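Local coordinates for small nuclear ribonucleoprotein homolog (Pyrobaculum aerophilum, PDB 1M5Q) that probably binds RNA as an Sm-like archaeal protein, its augmented chains building a 14-mer from beta-sheet toroids, at the interface of chains A and B. Coordinates in Å, arbitrary orientation; residue numbers count along the deposited sequence, not the author numbering. Chains: chain A/B, small nuclear ribonucleoprotein homolog.

Contact 1: the interface of chains A and B. Residues chain A 35-37, 53-55; chain B 1, 60-61.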
loop_
_atom_site.group_PDB
_atom_site.type_symbol
_atom_site.label_atom_id
_atom_site.label_comp_id
_atom_site.label_asym_id
_atom_site.label_seq_id
_atom_site.Cartn_x
_atom_site.Cartn_y
_atom_site.Cartn_z
ATOM N N ASN A 35 -8.377 13.028 -11.284
ATOM C CA ASN A 35 -9.024 12.578 -12.506
ATOM C C ASN A 35 -9.663 13.912 -12.863
ATOM O O ASN A 35 -10.000 14.690 -11.948
ATOM C CB ASN A 35 -10.124 11.581 -12.212
ATOM C CG ASN A 35 -9.564 10.205 -11.931
ATOM O OD1 ASN A 35 -8.710 9.742 -12.686
ATOM N ND2 ASN A 35 -10.023 9.552 -10.841
ATOM N N ILE A 36 -9.870 14.155 -14.158
ATOM C CA ILE A 36 -10.430 15.423 -14.642
ATOM C C ILE A 36 -11.559 15.163 -15.643
ATOM O O ILE A 36 -11.467 14.246 -16.454
ATOM C CB ILE A 36 -9.335 16.216 -15.411
ATOM C CG1 ILE A 36 -8.215 16.639 -14.467
ATOM C CG2 ILE A 36 -9.963 17.396 -16.179
ATOM C CD1 ILE A 36 -8.683 17.608 -13.454
ATOM N N VAL A 37 -12.623 15.953 -15.574
ATOM C CA VAL A 37 -13.712 15.859 -16.535
ATOM C C VAL A 37 -13.730 17.226 -17.246
ATOM O O VAL A 37 -13.611 18.284 -16.617
ATOM C CB VAL A 37 -15.093 15.617 -15.891
ATOM C CG1 VAL A 37 -16.214 15.452 -17.004
ATOM C CG2 VAL A 37 -15.026 14.386 -15.066
ATOM N N PHE A 53 -13.700 12.328 -20.051
ATOM C CA PHE A 53 -13.339 11.773 -18.734
ATOM C C PHE A 53 -11.907 11.287 -18.844
ATOM O O PHE A 53 -11.645 10.251 -19.466
ATOM C CB PHE A 53 -14.287 10.607 -18.427
ATOM C CG PHE A 53 -15.744 11.001 -18.443
ATOM C CD1 PHE A 53 -16.571 10.692 -19.541
ATOM C CD2 PHE A 53 -16.297 11.683 -17.366
ATOM C CE1 PHE A 53 -17.919 11.056 -19.558
ATOM C CE2 PHE A 53 -17.656 12.063 -17.367
ATOM C CZ PHE A 53 -18.478 11.743 -18.480
ATOM N N ILE A 54 -10.999 12.048 -18.251
ATOM C CA ILE A 54 -9.578 11.799 -18.337
ATOM C C ILE A 54 -9.002 11.154 -17.094
ATOM O O ILE A 54 -9.042 11.759 -16.011
ATOM C CB ILE A 54 -8.819 13.150 -18.592
ATOM C CG1 ILE A 54 -9.463 13.908 -19.762
ATOM C CG2 ILE A 54 -7.353 12.900 -18.936
ATOM C CD1 ILE A 54 -8.718 15.262 -20.098
HETATM N N MSE A 55 -8.431 9.960 -17.270
HETATM C CA MSE A 55 -7.832 9.189 -16.170
HETATM C C MSE A 55 -6.541 9.857 -15.696
HETATM O O MSE A 55 -5.622 10.119 -16.490
HETATM C CB MSE A 55 -7.510 7.772 -16.638
HETATM C CG MSE A 55 -8.706 7.092 -17.253
HETATM SE SE MSE A 55 -9.984 6.340 -15.990
HETATM C CE MSE A 55 -9.280 4.564 -15.654
ATOM N N PHE B 1 -14.520 9.583 -11.646
ATOM C CA PHE B 1 -15.806 9.874 -12.307
ATOM C C PHE B 1 -16.644 8.617 -12.432
ATOM O O PHE B 1 -17.421 8.449 -13.379
ATOM C CB PHE B 1 -15.581 10.568 -13.675
ATOM C CG PHE B 1 -14.377 10.086 -14.414
ATOM C CD1 PHE B 1 -14.312 8.770 -14.874
ATOM C CD2 PHE B 1 -13.291 10.940 -14.642
ATOM C CE1 PHE B 1 -13.182 8.297 -15.558
ATOM C CE2 PHE B 1 -12.125 10.468 -15.341
ATOM C CZ PHE B 1 -12.091 9.149 -15.789
ATOM N N VAL B 60 -6.854 5.869 -21.399
ATOM C CA VAL B 60 -6.387 7.274 -21.362
ATOM C C VAL B 60 -7.617 8.164 -21.070
ATOM O O VAL B 60 -7.594 8.986 -20.138
ATOM C CB VAL B 60 -5.685 7.716 -22.734
ATOM C CG1 VAL B 60 -5.166 9.141 -22.643
ATOM C CG2 VAL B 60 -4.535 6.730 -23.097
ATOM N N HIS B 61 -8.687 7.996 -21.833
ATOM C CA HIS B 61 -9.887 8.776 -21.601
ATOM C C HIS B 61 -11.131 8.128 -22.228
ATOM O O HIS B 61 -11.036 7.239 -23.067
ATOM C CB HIS B 61 -9.734 10.273 -22.051
ATOM C CG HIS B 61 -9.448 10.462 -23.512
ATOM N ND1 HIS B 61 -8.169 10.413 -24.037
ATOM C CD2 HIS B 61 -10.286 10.629 -24.570
ATOM C CE1 HIS B 61 -8.233 10.538 -25.358
ATOM N NE2 HIS B 61 -9.505 10.670 -25.704
#

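Contact 2: the interface of chains A and B. Residues chain A 17, 19, 21, 23, 52, 54; chain B 16, 60-61.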
loop_
_atom_site.group_PDB
_atom_site.type_symbol
_atom_site.label_atom_id
_atom_site.label_comp_id
_atom_site.label_asym_id
_atom_site.label_seq_id
_atom_site.Cartn_x
_atom_site.Cartn_y
_atom_site.Cartn_z
ATOM N N LEU A 17 -1.990 15.034 -22.439
ATOM C CA LEU A 17 -1.958 13.613 -22.090
ATOM C C LEU A 17 -0.653 13.007 -22.569
ATOM O O LEU A 17 -0.036 13.517 -23.525
ATOM C CB LEU A 17 -3.168 12.894 -22.732
ATOM C CG LEU A 17 -4.485 13.612 -22.418
ATOM C CD1 LEU A 17 -5.704 12.816 -22.828
ATOM C CD2 LEU A 17 -4.534 13.845 -20.825
ATOM N N ASN A 19 -0.205 10.296 -24.159
ATOM C CA ASN A 19 -0.262 9.657 -25.471
ATOM C C ASN A 19 -0.086 10.758 -26.535
ATOM O O ASN A 19 -0.234 10.499 -27.732
ATOM C CB ASN A 19 -1.604 8.941 -25.709
ATOM C CG ASN A 19 -2.773 9.885 -25.710
ATOM O OD1 ASN A 19 -2.648 11.066 -25.375
ATOM N ND2 ASN A 19 -3.925 9.370 -26.066
ATOM N N GLU A 21 -2.002 13.470 -27.050
ATOM C CA GLU A 21 -3.200 14.279 -27.272
ATOM C C GLU A 21 -3.249 15.453 -26.288
ATOM O O GLU A 21 -2.703 15.373 -25.195
ATOM C CB GLU A 21 -4.474 13.454 -27.071
ATOM C CG GLU A 21 -4.715 12.350 -28.072
ATOM C CD GLU A 21 -6.107 11.762 -27.900
ATOM O OE1 GLU A 21 -7.052 12.287 -28.557
ATOM O OE2 GLU A 21 -6.265 10.811 -27.083
ATOM N N TYR A 23 -6.264 18.117 -24.972
ATOM C CA TYR A 23 -7.669 18.490 -24.963
ATOM C C TYR A 23 -7.868 19.871 -24.370
ATOM O O TYR A 23 -7.208 20.227 -23.393
ATOM C CB TYR A 23 -8.495 17.464 -24.182
ATOM C CG TYR A 23 -8.728 16.232 -25.016
ATOM C CD1 TYR A 23 -9.874 16.121 -25.785
ATOM C CD2 TYR A 23 -7.732 15.231 -25.128
ATOM C CE1 TYR A 23 -10.035 15.045 -26.655
ATOM C CE2 TYR A 23 -7.871 14.164 -25.979
ATOM C CZ TYR A 23 -9.041 14.074 -26.757
ATOM O OH TYR A 23 -9.227 13.029 -27.650
ATOM N N VAL A 52 -15.348 14.661 -21.736
ATOM C CA VAL A 52 -14.121 13.897 -21.841
ATOM C C VAL A 52 -13.664 13.609 -20.396
ATOM O O VAL A 52 -13.337 14.538 -19.639
ATOM C CB VAL A 52 -13.032 14.656 -22.596
ATOM C CG1 VAL A 52 -11.725 13.862 -22.546
ATOM C CG2 VAL A 52 -13.500 14.874 -24.097
ATOM N N ILE A 54 -10.999 12.048 -18.251
ATOM C CA ILE A 54 -9.578 11.799 -18.337
ATOM C C ILE A 54 -9.002 11.154 -17.094
ATOM O O ILE A 54 -9.042 11.759 -16.011
ATOM C CB ILE A 54 -8.819 13.150 -18.592
ATOM C CG1 ILE A 54 -9.463 13.908 -19.762
ATOM C CG2 ILE A 54 -7.353 12.900 -18.936
ATOM C CD1 ILE A 54 -8.718 15.262 -20.098
ATOM N N VAL B 16 -10.401 5.591 -25.477
ATOM C CA VAL B 16 -9.079 5.674 -26.070
ATOM C C VAL B 16 -8.058 5.004 -25.149
ATOM O O VAL B 16 -7.897 5.368 -23.951
ATOM C CB VAL B 16 -8.680 7.139 -26.339
ATOM C CG1 VAL B 16 -7.262 7.219 -26.913
ATOM C CG2 VAL B 16 -9.673 7.779 -27.308
ATOM N N VAL B 60 -6.854 5.869 -21.399
ATOM C CA VAL B 60 -6.387 7.274 -21.362
ATOM C C VAL B 60 -7.617 8.164 -21.070
ATOM O O VAL B 60 -7.594 8.986 -20.138
ATOM C CB VAL B 60 -5.685 7.716 -22.734
ATOM C CG1 VAL B 60 -5.166 9.141 -22.643
ATOM C CG2 VAL B 60 -4.535 6.730 -23.097
ATOM N N HIS B 61 -8.687 7.996 -21.833
ATOM C CA HIS B 61 -9.887 8.776 -21.601
ATOM C C HIS B 61 -11.131 8.128 -22.228
ATOM O O HIS B 61 -11.036 7.239 -23.067
ATOM C CB HIS B 61 -9.734 10.273 -22.051
ATOM C CG HIS B 61 -9.448 10.462 -23.512
ATOM N ND1 HIS B 61 -8.169 10.413 -24.037
ATOM C CD2 HIS B 61 -10.286 10.629 -24.570
ATOM C CE1 HIS B 61 -8.233 10.538 -25.358
ATOM N NE2 HIS B 61 -9.505 10.670 -25.704
#

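Contact 1: the interface of chains A and B
B:Phe1 swings its benzyl group against chain A through a first torsion of 36°, with CG held between the backbone N and the carbonyl carbon, while in A:Phe53 CG stands anti to the carbonyl carbon (chi1 -58°), which swings that ring off to meet B:Phe1 obliquely. The backbone of A:Phe53 places CB over the middle of the B:Phe1 ring, with A:Phe53 CB 3.6 Å from the ring centroid, a CH-pi contact. The two phenyl rings themselves meet edge to face, their planes 59° apart, and CD2 of A:Phe53 is the ring atom that reaches back toward CB and CG of B:Phe1.

This is the subunit interface of an Sm fold, where the edge strand 51-54 of one copy runs antiparallel beside strand 59-64 of the next and carries the sheet round the ring. A:Ile54 and B:His61 form the beta bridge. The amide of A:Met55, just past the strand, adds to the pairing: A:Met55 N gives a hydrogen bond to B:Val60 O at 3.1 Å.

B:Phe1 plugs the side of this junction, with about 103 Å² of its surface hidden by chain A. Its ring is met from several directions. The backbone of A:Ile54 comes to the edge in the ring plane, and A:Ile54 O is 3.4 Å from CE2 of B:Phe1. On the same side as A:Phe53, A:Val37 CG2 touches B:Phe1 CD2 at 3.9 Å. From the opposite face A:Asn35 brings its CB, rather than its amide, over the CE2 end, at 3.9 Å from B:Phe1 CE2. A:Met55, a selenomethionine in this crystal, bends its chain at both chi2 and chi3 and crosses the phenyl at about a right angle, bringing its selenium, A:Met55 SE, to 3.5 Å from B:Phe1 CZ.

Contact 2: the interface of chains A and B
The imidazole of B:His61 has CB of its own chain's B:Val16 on one face, offset toward the rim, and the carboxylate oxygen A:Glu21 OE2 at its edge, in the ring plane; the closeness of that oxygen to CE1 is doubtful, and the ring may be flipped. A:Tyr23 meets this imidazole edge to face, the planes 61° apart, and the same A:Glu21 OE2 also lies in plane at the edge of the tyrosine ring. In this Sm-fold interface the histidine leaves strand 59-64 and packs among polar and aliphatic side chains of the neighbouring subunit. As modelled, A:Tyr23 OH is 3.1 Å from B:His61 NE2 but well out of the imidazole plane, at most a weak, poorly aimed hydrogen bond, in which NE2 would have to donate. At about a right angle to this, A:Tyr23 OH donates to A:Glu21 OE1 at 2.5 Å, from above the carboxylate plane. The second oxygen is held too, since A:Asn19 ND2 donates to the anti lone pair of A:Glu21 OE2 at 2.9 Å. A:Glu21 N returns a bond to A:Asn19 OD1, which fixes the amide's rotation. With a glutamine in place of A:Glu21, A:Asn19 ND2 or the A:Tyr23 hydroxyl would probably be left facing an amide NH2 instead of an acceptor oxygen, and the imidazole would lose its acidic neighbour. Near the ND1 corner, on the side away from B:Val16, A:Leu17 CD1 packs on B:Val60 CG1 at 3.7 Å.

Contact 1 and contact 2 are neighbouring patches of one subunit interface, with the centres of their C-alpha atoms about 7 Å apart. They share A:Ile54, B:Val60 and B:His61, the residues where strand 51-54 of one copy meets strand 59-64 of the next. Contact 1 adds an aromatic plug from the N-terminus of chain B, whereas contact 2 adds a polar cluster from A:Asn19 and A:Glu21 and from strand 22-30. The strand pairing is thus backed by unlike side-chain groups, and its repetition from copy to copy would link subunits into the toroids of the 14-mer.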